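Local coordinates for protein histidyl-trna synthetase (Thermus thermophilus, PDB 1H4V) that attaches L-histidine to tRNA(His) at the expense of ATP, releasing AMP and diphosphate, and works as a homodimeric class II aminoacyl-tRNA synthetase, at residues Asp330-Pro335 with Glu371-Arg376; Phe50-Gly55 with Leu261-Arg266; Ala141-Leu146 with Thr267-His272; Ala173-Tyr178 with Leu226-Glu231; Phe68-Arg71 with Ser75-Leu78. One frame throughout, in Å; residues are numbered along the deposited sequence.

Contact 1. Residues Asp330-Pro335 with Glu371-Arg376; sequences DLYLIP and EEALKR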
# COMPACT_ATOMS: atom_id res chain seq x y z
N ASP A 330 -10.58 -19.23 14.32
CA ASP A 330 -10.29 -20.13 15.42
C ASP A 330 -11.60 -20.69 15.96
O ASP A 330 -11.65 -21.81 16.46
CB ASP A 330 -9.54 -19.40 16.54
CG ASP A 330 -8.17 -18.93 16.11
OD1 ASP A 330 -7.45 -19.70 15.46
OD2 ASP A 330 -7.81 -17.78 16.43
N LEU A 331 -12.68 -19.91 15.84
CA LEU A 331 -13.98 -20.33 16.33
C LEU A 331 -15.13 -19.83 15.46
O LEU A 331 -15.21 -18.64 15.13
CB LEU A 331 -14.18 -19.81 17.76
CG LEU A 331 -15.55 -20.01 18.43
CD1 LEU A 331 -15.77 -21.49 18.72
CD2 LEU A 331 -15.63 -19.21 19.74
N TYR A 332 -16.02 -20.75 15.07
CA TYR A 332 -17.19 -20.40 14.28
C TYR A 332 -18.42 -20.79 15.11
O TYR A 332 -18.72 -21.97 15.28
CB TYR A 332 -17.23 -21.15 12.95
CG TYR A 332 -18.28 -20.61 12.01
CD1 TYR A 332 -18.16 -19.34 11.44
CD2 TYR A 332 -19.44 -21.33 11.74
CE1 TYR A 332 -19.16 -18.80 10.64
CE2 TYR A 332 -20.45 -20.81 10.93
CZ TYR A 332 -20.30 -19.54 10.39
OH TYR A 332 -21.31 -19.01 9.61
N LEU A 333 -19.10 -19.77 15.64
CA LEU A 333 -20.27 -19.95 16.50
C LEU A 333 -21.58 -20.15 15.76
O LEU A 333 -21.93 -19.38 14.87
CB LEU A 333 -20.41 -18.74 17.42
CG LEU A 333 -19.50 -18.76 18.64
CD1 LEU A 333 -19.31 -17.35 19.18
CD2 LEU A 333 -20.11 -19.69 19.69
N ILE A 334 -22.31 -21.19 16.15
CA ILE A 334 -23.58 -21.51 15.52
C ILE A 334 -24.73 -21.29 16.50
O ILE A 334 -24.90 -22.05 17.46
CB ILE A 334 -23.63 -22.99 15.04
CG1 ILE A 334 -22.61 -23.23 13.94
CG2 ILE A 334 -25.03 -23.35 14.55
CD1 ILE A 334 -21.20 -23.26 14.42
N PRO A 335 -25.54 -20.24 16.29
CA PRO A 335 -26.67 -19.98 17.20
C PRO A 335 -27.78 -20.95 16.81
O PRO A 335 -28.03 -21.16 15.63
CB PRO A 335 -27.03 -18.52 16.90
CG PRO A 335 -26.65 -18.36 15.46
CD PRO A 335 -25.35 -19.13 15.34
N GLU A 371 -21.44 -28.35 9.82
CA GLU A 371 -21.10 -28.55 8.43
C GLU A 371 -20.46 -27.27 7.88
O GLU A 371 -19.49 -27.32 7.13
CB GLU A 371 -22.39 -28.88 7.66
CG GLU A 371 -22.23 -29.65 6.37
CD GLU A 371 -23.55 -30.29 5.94
OE1 GLU A 371 -24.54 -29.55 5.72
OE2 GLU A 371 -23.61 -31.54 5.84
N GLU A 372 -21.00 -26.11 8.27
CA GLU A 372 -20.47 -24.84 7.80
C GLU A 372 -19.11 -24.53 8.41
O GLU A 372 -18.25 -23.95 7.75
CB GLU A 372 -21.46 -23.71 8.11
CG GLU A 372 -22.86 -24.02 7.63
CD GLU A 372 -23.82 -22.85 7.76
OE1 GLU A 372 -23.84 -22.22 8.84
OE2 GLU A 372 -24.55 -22.58 6.79
N ALA A 373 -18.90 -24.93 9.66
CA ALA A 373 -17.63 -24.71 10.33
C ALA A 373 -16.52 -25.50 9.64
O ALA A 373 -15.40 -25.02 9.53
CB ALA A 373 -17.72 -25.12 11.79
N LEU A 374 -16.84 -26.71 9.18
CA LEU A 374 -15.86 -27.55 8.49
C LEU A 374 -15.44 -26.90 7.17
O LEU A 374 -14.26 -26.84 6.84
CB LEU A 374 -16.43 -28.93 8.17
CG LEU A 374 -16.28 -30.12 9.13
CD1 LEU A 374 -14.87 -30.11 9.70
CD2 LEU A 374 -17.31 -30.06 10.24
N LYS A 375 -16.43 -26.41 6.43
CA LYS A 375 -16.18 -25.78 5.15
C LYS A 375 -15.35 -24.51 5.30
O LYS A 375 -14.53 -24.20 4.44
CB LYS A 375 -17.52 -25.47 4.47
N ARG A 376 -15.54 -23.79 6.40
CA ARG A 376 -14.82 -22.55 6.65
C ARG A 376 -13.46 -22.80 7.30
O ARG A 376 -12.71 -21.87 7.57
CB ARG A 376 -15.69 -21.63 7.50
CG ARG A 376 -17.08 -21.44 6.90
CD ARG A 376 -18.02 -20.66 7.80
NE ARG A 376 -17.90 -19.22 7.60
CZ ARG A 376 -18.78 -18.48 6.92
NH1 ARG A 376 -19.84 -19.04 6.38
NH2 ARG A 376 -18.58 -17.18 6.80
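The side chain of R376 lies along one face of the Y332 ring, and this overlap is the heart of the contact. R376 CD stands 3.7 Å from the centroid of the Y332 ring, close to the ring normal, a CH-pi contact made by the last methylene of the arginine. A turn about the CG-CD bond (chi3 87°) lays the guanidinium nearly flat against the tyrosine, the two planes only 15° apart. The overlap is shifted toward the phenol end: R376 NE is 3.3 Å from Y332 CE1, while Y332 OH sits over one face of the guanidinium near its rim. A long, flat-ended arginine suits this place because its last methylene and its flat guanidinium can both lie on an aromatic surface.

Y332 projects from strand 331-335 with CG anti to the backbone N, which carries the ring up to helix 366-375. Strand 331-335 belongs to the mixed sheet of the alpha/beta anticodon-binding domain: helix 338-351 packs against L331, L333 and P335, and helix 366-375 takes the side from which Y332 rises. A373 meets the base of the ring, its CB 4.2 Å from Y332 CD2, and the small methyl lets the helix come close to the strand. E372 slants past the phenol end, CB 4.2 Å from Y332 CE2, its carboxylate plane turned 70° from the ring and paired with R364 in a salt bridge. R376 also packs on E358 of strand 357-359 and on P99 of the second subunit.

Contact 2. Residues Phe50-Gly55 with Leu261-Arg266; sequences FEKGVG and LDYYVR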
# COMPACT_ATOMS: atom_id res chain seq x y z
N PHE A 50 8.50 13.99 -13.93
CA PHE A 50 8.60 12.85 -14.83
C PHE A 50 8.96 13.09 -16.28
O PHE A 50 9.00 12.14 -17.06
CB PHE A 50 7.30 12.04 -14.73
CG PHE A 50 7.00 11.55 -13.34
CD1 PHE A 50 5.88 11.98 -12.65
CD2 PHE A 50 7.88 10.67 -12.71
CE1 PHE A 50 5.63 11.54 -11.36
CE2 PHE A 50 7.64 10.23 -11.42
CZ PHE A 50 6.51 10.66 -10.74
N GLU A 51 9.23 14.35 -16.65
CA GLU A 51 9.63 14.65 -18.03
C GLU A 51 11.10 14.23 -18.17
O GLU A 51 11.91 14.50 -17.29
CB GLU A 51 9.43 16.14 -18.33
CG GLU A 51 7.97 16.59 -18.18
CD GLU A 51 7.74 18.05 -18.56
OE1 GLU A 51 8.48 18.93 -18.07
OE2 GLU A 51 6.81 18.31 -19.36
N LYS A 52 11.43 13.55 -19.27
CA LYS A 52 12.79 13.05 -19.48
C LYS A 52 13.76 13.98 -20.20
O LYS A 52 14.94 13.66 -20.32
CB LYS A 52 12.74 11.71 -20.22
CG LYS A 52 11.77 10.72 -19.60
CD LYS A 52 12.04 10.53 -18.12
CE LYS A 52 11.00 9.64 -17.48
NZ LYS A 52 11.16 9.58 -16.01
N GLY A 53 13.27 15.12 -20.67
CA GLY A 53 14.16 16.03 -21.37
C GLY A 53 13.53 16.53 -22.66
O GLY A 53 12.47 16.06 -23.07
N VAL A 54 14.19 17.48 -23.31
CA VAL A 54 13.67 18.04 -24.55
C VAL A 54 13.96 17.16 -25.76
O VAL A 54 15.12 16.94 -26.13
CB VAL A 54 14.25 19.45 -24.80
CG1 VAL A 54 13.58 20.07 -26.02
CG2 VAL A 54 14.04 20.32 -23.56
N GLY A 55 12.89 16.66 -26.36
CA GLY A 55 12.98 15.80 -27.53
C GLY A 55 11.63 15.17 -27.80
O GLY A 55 11.19 14.28 -27.07
N LEU A 261 17.87 7.36 -23.06
CA LEU A 261 17.85 8.65 -22.38
C LEU A 261 19.24 9.12 -21.98
O LEU A 261 20.08 8.33 -21.56
CB LEU A 261 16.93 8.60 -21.16
CG LEU A 261 15.47 8.28 -21.50
CD1 LEU A 261 14.67 8.17 -20.21
CD2 LEU A 261 14.90 9.37 -22.40
N ASP A 262 19.46 10.43 -22.10
CA ASP A 262 20.75 11.04 -21.80
C ASP A 262 21.26 10.96 -20.35
O ASP A 262 22.45 11.17 -20.11
CB ASP A 262 20.73 12.50 -22.24
CG ASP A 262 20.66 12.66 -23.75
OD1 ASP A 262 21.68 12.39 -24.43
OD2 ASP A 262 19.59 13.05 -24.27
N TYR A 263 20.40 10.65 -19.39
CA TYR A 263 20.87 10.58 -18.02
C TYR A 263 21.32 9.19 -17.57
O TYR A 263 21.83 9.04 -16.46
CB TYR A 263 19.82 11.16 -17.05
CG TYR A 263 18.48 10.46 -17.02
CD1 TYR A 263 18.32 9.26 -16.32
CD2 TYR A 263 17.36 11.02 -17.62
CE1 TYR A 263 17.07 8.65 -16.22
CE2 TYR A 263 16.11 10.42 -17.53
CZ TYR A 263 15.97 9.23 -16.82
OH TYR A 263 14.74 8.63 -16.73
N TYR A 264 21.15 8.19 -18.42
CA TYR A 264 21.58 6.84 -18.09
C TYR A 264 23.06 6.73 -18.40
O TYR A 264 23.52 7.14 -19.47
CB TYR A 264 20.80 5.79 -18.89
CG TYR A 264 19.39 5.59 -18.39
CD1 TYR A 264 18.29 6.03 -19.14
CD2 TYR A 264 19.14 4.96 -17.17
CE1 TYR A 264 16.99 5.85 -18.68
CE2 TYR A 264 17.85 4.77 -16.71
CZ TYR A 264 16.78 5.22 -17.46
OH TYR A 264 15.50 5.03 -17.01
N VAL A 265 23.81 6.17 -17.45
CA VAL A 265 25.25 6.05 -17.60
C VAL A 265 25.75 4.69 -17.11
O VAL A 265 25.14 4.05 -16.26
CB VAL A 265 25.93 7.21 -16.81
CG1 VAL A 265 26.97 6.68 -15.85
CG2 VAL A 265 26.53 8.21 -17.78
N ARG A 266 26.87 4.25 -17.68
CA ARG A 266 27.49 2.98 -17.33
C ARG A 266 26.53 1.81 -17.17
O ARG A 266 25.67 1.58 -18.03
CB ARG A 266 28.34 3.17 -16.06
CG ARG A 266 29.42 4.22 -16.26
CD ARG A 266 30.38 4.40 -15.09
NE ARG A 266 31.32 5.47 -15.42
CZ ARG A 266 32.36 5.83 -14.69
NH1 ARG A 266 32.63 5.23 -13.55
NH2 ARG A 266 33.14 6.81 -15.12
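K52 leans against L261 and Y263, joining a loop that follows strand 44-46 to a type I beta turn, L261 to Y264, which leads toward strand 267-272. The turn belongs to the RGLDYY signature of histidyl-tRNA synthetases, which in relatives helps to line the histidine pocket. It is closed by a weak bond from Y264 N to L261 O, 3.3 Å long. In the other backbone, just after the lysine, G53 takes angles (phi 133°) at which a beta carbon would press on the carbonyl oxygen of K52.

The apolar part is made by the methylenes of the lysine and the methyls of the leucine. K52 CB lies 3.9 Å from L261 CD2, and K52 CG comes equally near L261 CD1, so both leucine methyls lie against the start of the lysine chain. Lysine suits a position between apolar and polar surroundings, since its stem can pack while its tip seeks a charge. A bend at chi2 (-53°) turns that stem along the leucine and on toward the tyrosine.

Aromatic packing is internal to the turn. L261 CB lies over one face of the Y263 ring, near the rim, and Y263 CE1 in turn rests 3.6 Å above the plane of the Y264 ring.

In polar terms no hydrogen bond links the two segments; K52 NZ pairs instead with E81 in a salt bridge. The lysine reaches Y263 at the ring edge, near its plane, with K52 CD 3.6 Å from Y263 OH.

Contact 3. Residues Ala141-Leu146 with Thr267-His272; sequences AEAVVL and TAFEVH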
# COMPACT_ATOMS: atom_id res chain seq x y z
N ALA A 141 27.08 -3.73 -8.49
CA ALA A 141 27.05 -5.17 -8.30
C ALA A 141 26.00 -5.51 -7.24
O ALA A 141 25.31 -6.53 -7.33
CB ALA A 141 28.43 -5.68 -7.88
N GLU A 142 25.89 -4.66 -6.22
CA GLU A 142 24.92 -4.89 -5.15
C GLU A 142 23.49 -4.78 -5.67
O GLU A 142 22.64 -5.60 -5.32
CB GLU A 142 25.15 -3.89 -4.01
CG GLU A 142 24.20 -4.04 -2.85
CD GLU A 142 24.63 -3.23 -1.63
OE1 GLU A 142 24.94 -3.83 -0.58
OE2 GLU A 142 24.67 -1.98 -1.73
N ALA A 143 23.23 -3.79 -6.52
CA ALA A 143 21.91 -3.60 -7.10
C ALA A 143 21.51 -4.87 -7.86
O ALA A 143 20.38 -5.36 -7.72
CB ALA A 143 21.91 -2.40 -8.05
N VAL A 144 22.44 -5.38 -8.66
CA VAL A 144 22.22 -6.60 -9.44
C VAL A 144 21.95 -7.80 -8.53
O VAL A 144 20.95 -8.50 -8.69
CB VAL A 144 23.44 -6.91 -10.35
CG1 VAL A 144 23.27 -8.26 -11.01
CG2 VAL A 144 23.59 -5.84 -11.44
N VAL A 145 22.84 -8.04 -7.58
CA VAL A 145 22.66 -9.16 -6.66
C VAL A 145 21.38 -9.04 -5.85
O VAL A 145 20.69 -10.03 -5.63
CB VAL A 145 23.85 -9.29 -5.69
CG1 VAL A 145 23.65 -10.50 -4.79
CG2 VAL A 145 25.14 -9.43 -6.48
N LEU A 146 21.06 -7.83 -5.39
CA LEU A 146 19.84 -7.61 -4.61
C LEU A 146 18.58 -7.99 -5.41
O LEU A 146 17.67 -8.60 -4.86
CB LEU A 146 19.73 -6.16 -4.15
CG LEU A 146 20.55 -5.74 -2.92
CD1 LEU A 146 20.25 -4.29 -2.60
CD2 LEU A 146 20.20 -6.61 -1.72
N THR A 267 26.67 1.08 -16.07
CA THR A 267 25.86 -0.11 -15.78
C THR A 267 24.39 -0.14 -16.17
O THR A 267 23.63 0.80 -15.92
CB THR A 267 25.93 -0.47 -14.28
OG1 THR A 267 27.29 -0.41 -13.84
CG2 THR A 267 25.42 -1.87 -14.05
N ALA A 268 24.00 -1.24 -16.78
CA ALA A 268 22.61 -1.48 -17.16
C ALA A 268 22.49 -2.98 -16.99
O ALA A 268 23.45 -3.72 -17.25
CB ALA A 268 22.37 -1.09 -18.59
N PHE A 269 21.33 -3.46 -16.56
CA PHE A 269 21.17 -4.89 -16.37
C PHE A 269 19.72 -5.28 -16.32
O PHE A 269 18.84 -4.45 -16.08
CB PHE A 269 21.87 -5.33 -15.08
CG PHE A 269 21.26 -4.76 -13.84
CD1 PHE A 269 20.24 -5.43 -13.18
CD2 PHE A 269 21.71 -3.54 -13.33
CE1 PHE A 269 19.67 -4.91 -12.02
CE2 PHE A 269 21.14 -3.00 -12.18
CZ PHE A 269 20.12 -3.69 -11.51
N GLU A 270 19.48 -6.56 -16.55
CA GLU A 270 18.14 -7.12 -16.54
C GLU A 270 18.19 -8.57 -16.12
O GLU A 270 19.23 -9.24 -16.25
CB GLU A 270 17.51 -7.01 -17.94
CG GLU A 270 16.69 -5.77 -18.15
CD GLU A 270 16.20 -5.61 -19.58
OE1 GLU A 270 15.77 -6.62 -20.17
OE2 GLU A 270 16.25 -4.47 -20.12
N VAL A 271 17.07 -9.05 -15.58
CA VAL A 271 16.94 -10.44 -15.17
C VAL A 271 15.75 -10.99 -15.94
O VAL A 271 14.63 -10.49 -15.82
CB VAL A 271 16.68 -10.55 -13.66
CG1 VAL A 271 16.65 -12.01 -13.25
CG2 VAL A 271 17.76 -9.83 -12.89
N HIS A 272 15.99 -12.03 -16.74
CA HIS A 272 14.95 -12.64 -17.56
C HIS A 272 14.51 -13.98 -17.01
O HIS A 272 15.26 -14.66 -16.31
CB HIS A 272 15.45 -12.83 -18.99
CG HIS A 272 15.74 -11.55 -19.71
ND1 HIS A 272 14.76 -10.83 -20.36
CD2 HIS A 272 16.88 -10.84 -19.85
CE1 HIS A 272 15.29 -9.73 -20.87
NE2 HIS A 272 16.58 -9.71 -20.57
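V144 presses one methyl squarely onto the ring of F269, and this is where the contact is tight. V144 CG2 stands 3.5 Å from the centroid of the F269 ring and 15° off its normal, a CH-pi contact over the middle of the face rather than at the rim. The methyl is nearly as close to CD1 and CE2 as to CG and CD2, so it rests on much of the ring. It gets there because V144 CG1 takes the place anti to the backbone N (chi1 172°), which leaves CG2 anti to the carbonyl carbon and aimed at the strand. F269 CG lies between its N and carbonyl carbon (chi1 65°), and the ring stands off the strand toward the helix.

The far end of the ring is held more loosely: A143 CB is 4.1 Å from F269 CZ, the small methyl allowing the ring to slip in beside the helix backbone. L163 and L147 add further apolar contacts to F269, as befits a buried phenylalanine. Away from this core the character changes. E142, on another side of the helix, makes salt bridges with R103 and with R352 of the second subunit, and the partly exposed E270 leaves the opposite face of the strand. Helix 137-153 thus lies on the largely antiparallel sheet in which strand 267-272 runs between 160-165 and 281-287, the sheet-and-helix core of the class II synthetase catalytic fold.

Contact 4. Residues Ala173-Tyr178 with Leu226-Glu231; sequences ARYNAY and LDFLGE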
# COMPACT_ATOMS: atom_id res chain seq x y z
N ALA A 173 28.14 10.35 -26.89
CA ALA A 173 28.17 11.36 -27.94
C ALA A 173 28.75 10.75 -29.22
O ALA A 173 28.17 10.90 -30.30
CB ALA A 173 29.01 12.55 -27.50
N ARG A 174 29.88 10.05 -29.11
CA ARG A 174 30.50 9.43 -30.27
C ARG A 174 29.58 8.39 -30.90
O ARG A 174 29.44 8.34 -32.12
CB ARG A 174 31.82 8.76 -29.88
CG ARG A 174 32.94 9.74 -29.55
CD ARG A 174 34.20 9.00 -29.09
NE ARG A 174 35.31 9.92 -28.83
CZ ARG A 174 36.56 9.53 -28.56
NH1 ARG A 174 36.87 8.24 -28.51
NH2 ARG A 174 37.50 10.45 -28.35
N TYR A 175 28.94 7.58 -30.07
CA TYR A 175 28.04 6.55 -30.58
C TYR A 175 26.90 7.17 -31.38
O TYR A 175 26.53 6.67 -32.44
CB TYR A 175 27.48 5.72 -29.43
CG TYR A 175 26.67 4.53 -29.87
CD1 TYR A 175 27.26 3.51 -30.62
CD2 TYR A 175 25.33 4.41 -29.53
CE1 TYR A 175 26.52 2.39 -31.02
CE2 TYR A 175 24.58 3.30 -29.93
CZ TYR A 175 25.19 2.30 -30.66
OH TYR A 175 24.46 1.20 -31.04
N ASN A 176 26.34 8.27 -30.88
CA ASN A 176 25.25 8.94 -31.57
C ASN A 176 25.71 9.45 -32.94
O ASN A 176 24.96 9.40 -33.91
CB ASN A 176 24.71 10.11 -30.74
CG ASN A 176 23.61 9.67 -29.78
OD1 ASN A 176 22.63 9.04 -30.19
ND2 ASN A 176 23.76 9.99 -28.50
N ALA A 177 26.95 9.93 -33.02
CA ALA A 177 27.47 10.41 -34.29
C ALA A 177 27.50 9.20 -35.22
O ALA A 177 26.98 9.24 -36.33
CB ALA A 177 28.87 10.97 -34.11
N TYR A 178 28.11 8.12 -34.74
CA TYR A 178 28.20 6.89 -35.50
C TYR A 178 26.81 6.48 -35.98
O TYR A 178 26.63 6.09 -37.13
CB TYR A 178 28.80 5.78 -34.64
CG TYR A 178 28.52 4.40 -35.17
CD1 TYR A 178 29.12 3.94 -36.34
CD2 TYR A 178 27.64 3.56 -34.50
CE1 TYR A 178 28.84 2.66 -36.83
CE2 TYR A 178 27.36 2.29 -34.99
CZ TYR A 178 27.96 1.84 -36.15
OH TYR A 178 27.69 0.58 -36.61
N LEU A 226 28.39 -1.07 -26.58
CA LEU A 226 29.48 -1.71 -25.85
C LEU A 226 30.81 -1.48 -26.52
O LEU A 226 31.83 -1.34 -25.86
CB LEU A 226 29.25 -3.22 -25.74
CG LEU A 226 28.46 -3.80 -24.58
CD1 LEU A 226 28.45 -5.32 -24.70
CD2 LEU A 226 29.10 -3.40 -23.25
N ASP A 227 30.80 -1.46 -27.85
CA ASP A 227 32.02 -1.25 -28.62
C ASP A 227 32.49 0.20 -28.51
O ASP A 227 33.54 0.55 -29.04
CB ASP A 227 31.79 -1.59 -30.10
CG ASP A 227 31.43 -3.06 -30.32
OD1 ASP A 227 31.09 -3.41 -31.47
OD2 ASP A 227 31.48 -3.85 -29.36
N PHE A 228 31.71 1.03 -27.83
CA PHE A 228 32.08 2.44 -27.69
C PHE A 228 32.37 2.89 -26.25
O PHE A 228 32.42 4.09 -25.97
CB PHE A 228 30.99 3.33 -28.29
CG PHE A 228 30.88 3.23 -29.79
CD1 PHE A 228 30.39 2.07 -30.38
CD2 PHE A 228 31.26 4.29 -30.61
CE1 PHE A 228 30.29 1.96 -31.76
CE2 PHE A 228 31.17 4.19 -32.00
CZ PHE A 228 30.68 3.03 -32.57
N LEU A 229 32.57 1.94 -25.34
CA LEU A 229 32.84 2.33 -23.96
C LEU A 229 34.19 3.03 -23.84
O LEU A 229 35.20 2.56 -24.37
CB LEU A 229 32.81 1.11 -23.04
CG LEU A 229 31.50 0.31 -22.95
CD1 LEU A 229 31.61 -0.67 -21.79
CD2 LEU A 229 30.31 1.24 -22.74
N GLY A 230 34.20 4.16 -23.15
CA GLY A 230 35.44 4.90 -22.96
C GLY A 230 36.32 4.21 -21.94
O GLY A 230 35.94 3.19 -21.37
N GLU A 231 37.51 4.77 -21.70
CA GLU A 231 38.46 4.21 -20.76
C GLU A 231 37.86 3.94 -19.37
O GLU A 231 37.86 2.81 -18.90
CB GLU A 231 39.67 5.14 -20.62
CG GLU A 231 40.79 4.61 -19.74
CD GLU A 231 41.45 3.37 -20.31
OE1 GLU A 231 40.72 2.41 -20.62
OE2 GLU A 231 42.69 3.37 -20.44
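A turn of helix 169-183 faces the loop that leaves a short 3-10 segment at D227, bringing the CA atoms of Y175 and F228 to 6.4 Å. F228 reaches across and places its ring among the side chains of Y175 and Y178, about one helical turn apart, to make a three-ring aromatic cluster. The pair with Y175 is T-shaped: the edge of the tyrosine points at the face of F228, centroids 5.0 Å apart and planes at 68°. Its leading atom is Y175 CD1, 3.5 Å from F228 CD1. Y178 meets the far end of the phenylalanine instead, at an oblique 35° between planes, with F228 CZ lying over one face of the tyrosine ring and 3.6 Å from Y178 CD2.

These residues belong to the helical insertion of histidyl-tRNA synthetases, which interrupts the catalytic domain; the chain re-enters that domain near G230, the N-cap of helix 231-246. Tyrosine suits both helix positions because its ring packs while its hydroxyl ties down a neighbouring loop: Y175 OH bonds to R223 O and Y178 OH to R223 N. A phenylalanine suits the middle, having faces and edges to offer and no polar group to satisfy. Replacing F228 by an alanine is likely to open a gap beside both tyrosines, leaving the edge of Y175 with no ring face to meet. In both tyrosines the ring is swung opposite the backbone N (chi1 -173° in Y175), which sets it facing this loop.

Contact 5. Residues Phe68-Arg71 with Ser75-Leu78; sequences FQDR and SLTL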
# COMPACT_ATOMS: atom_id res chain seq x y z
N PHE A 68 -2.88 15.82 -15.75
CA PHE A 68 -4.05 16.65 -15.57
C PHE A 68 -3.68 17.82 -14.68
O PHE A 68 -2.66 17.79 -14.01
CB PHE A 68 -5.18 15.84 -14.93
CG PHE A 68 -4.85 15.31 -13.56
CD1 PHE A 68 -5.16 16.04 -12.42
CD2 PHE A 68 -4.20 14.09 -13.41
CE1 PHE A 68 -4.83 15.57 -11.14
CE2 PHE A 68 -3.85 13.61 -12.14
CZ PHE A 68 -4.17 14.35 -11.01
N GLN A 69 -4.49 18.87 -14.70
CA GLN A 69 -4.18 20.01 -13.84
C GLN A 69 -5.27 20.16 -12.80
O GLN A 69 -6.44 19.96 -13.08
CB GLN A 69 -4.03 21.29 -14.66
CG GLN A 69 -5.17 21.62 -15.58
CD GLN A 69 -4.82 22.76 -16.52
OE1 GLN A 69 -3.91 22.63 -17.35
NE2 GLN A 69 -5.52 23.87 -16.39
N ASP A 70 -4.86 20.49 -11.58
CA ASP A 70 -5.80 20.66 -10.49
C ASP A 70 -6.35 22.08 -10.50
O ASP A 70 -6.07 22.86 -11.41
CB ASP A 70 -5.12 20.39 -9.15
CG ASP A 70 -4.05 21.41 -8.82
OD1 ASP A 70 -4.34 22.62 -8.91
OD2 ASP A 70 -2.93 21.00 -8.45
N ARG A 71 -7.14 22.40 -9.48
CA ARG A 71 -7.71 23.73 -9.37
C ARG A 71 -6.54 24.67 -9.14
O ARG A 71 -5.99 24.75 -8.05
CB ARG A 71 -8.68 23.77 -8.19
CG ARG A 71 -9.80 22.74 -8.30
CD ARG A 71 -10.58 22.59 -7.00
NE ARG A 71 -11.43 23.74 -6.72
CZ ARG A 71 -12.24 23.82 -5.67
NH1 ARG A 71 -12.29 22.82 -4.80
NH2 ARG A 71 -12.99 24.90 -5.48
N SER A 75 0.16 21.61 -13.58
CA SER A 75 0.13 20.33 -14.26
C SER A 75 0.52 19.23 -13.27
O SER A 75 1.55 19.32 -12.60
CB SER A 75 1.10 20.33 -15.44
OG SER A 75 0.95 19.16 -16.23
N LEU A 76 -0.31 18.19 -13.17
CA LEU A 76 -0.07 17.07 -12.27
C LEU A 76 -0.05 15.77 -13.06
O LEU A 76 -0.79 15.63 -14.04
CB LEU A 76 -1.19 17.02 -11.22
CG LEU A 76 -0.93 17.49 -9.78
CD1 LEU A 76 -0.17 18.79 -9.74
CD2 LEU A 76 -2.26 17.62 -9.05
N THR A 77 0.79 14.82 -12.65
CA THR A 77 0.89 13.54 -13.34
C THR A 77 0.90 12.34 -12.39
O THR A 77 1.57 12.34 -11.36
CB THR A 77 2.16 13.50 -14.24
OG1 THR A 77 1.97 14.33 -15.40
CG2 THR A 77 2.46 12.08 -14.69
N LEU A 78 0.14 11.31 -12.75
CA LEU A 78 0.08 10.08 -11.97
C LEU A 78 1.43 9.38 -12.12
O LEU A 78 1.92 9.22 -13.23
CB LEU A 78 -1.04 9.18 -12.51
CG LEU A 78 -2.36 9.07 -11.72
CD1 LEU A 78 -2.79 10.41 -11.20
CD2 LEU A 78 -3.43 8.47 -12.61
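F68 and L76 grip each other through two backbone hydrogen bonds, the mark of an antiparallel hydrogen-bonded pair. F68 N gives its hydrogen to L76 O at 2.7 Å; the return bond, L76 N to F68 O, is modelled shorter still, and its exact length is doubtful. The next pair, Q69 with S75, is non-hydrogen-bonded and leads into the turn of this beta hairpin. At that end D70 OD2 makes a salt bridge with R122 of the second subunit while also touching L76 CD2 at 3.5 Å, so the aspartate joins the two chains beside an apolar methyl.

Packing follows on the face that F68 and L76 share. F68 CG sits between its backbone N and carbonyl carbon (chi1 62°), which folds the ring over the neighbouring strand: L76 CB lies over its face, 4.1 Å from the F68 centroid. L78 comes at the rim instead, CD1 near the ring plane and 3.5 Å from F68 CE2. Leucines suit both places: L76 lays its CB over the face and L78 sets a methyl at the edge. With an alanine here instead of F68, L76 and L78 are likely to lose the ring they pack on, and, as both subunits would change, the nearly parallel F68 pair across the dimer would go. On the other face S75 OG bonds to T47. Strand 75-78 is the middle of a three-stranded antiparallel sheet, with 67-69 on one side and 44-46 on the other, where F44 also packs on L76 and L78.

Contacts 2 to 5 belong to the catalytic part of the chain and its insertion, whereas contact 1 lies in the anticodon-binding domain, its centre about 50 Å from that of contact 5 and 69 Å from contact 4. Contact 2 spans over 200 residues; contact 5 falls within it, contact 3 alternates with it along the chain, and contact 4, on the insertion about 17 Å away between centres, falls within the spans of both. Segment 261-266 runs straight into strand 267-272 of contact 3, while F50 packs on T77 of contact 5. Contacts 1, 3 and 5 all touch the second subunit, so both domains join the dimer contacts; the distant domain probably reads the tRNA anticodon.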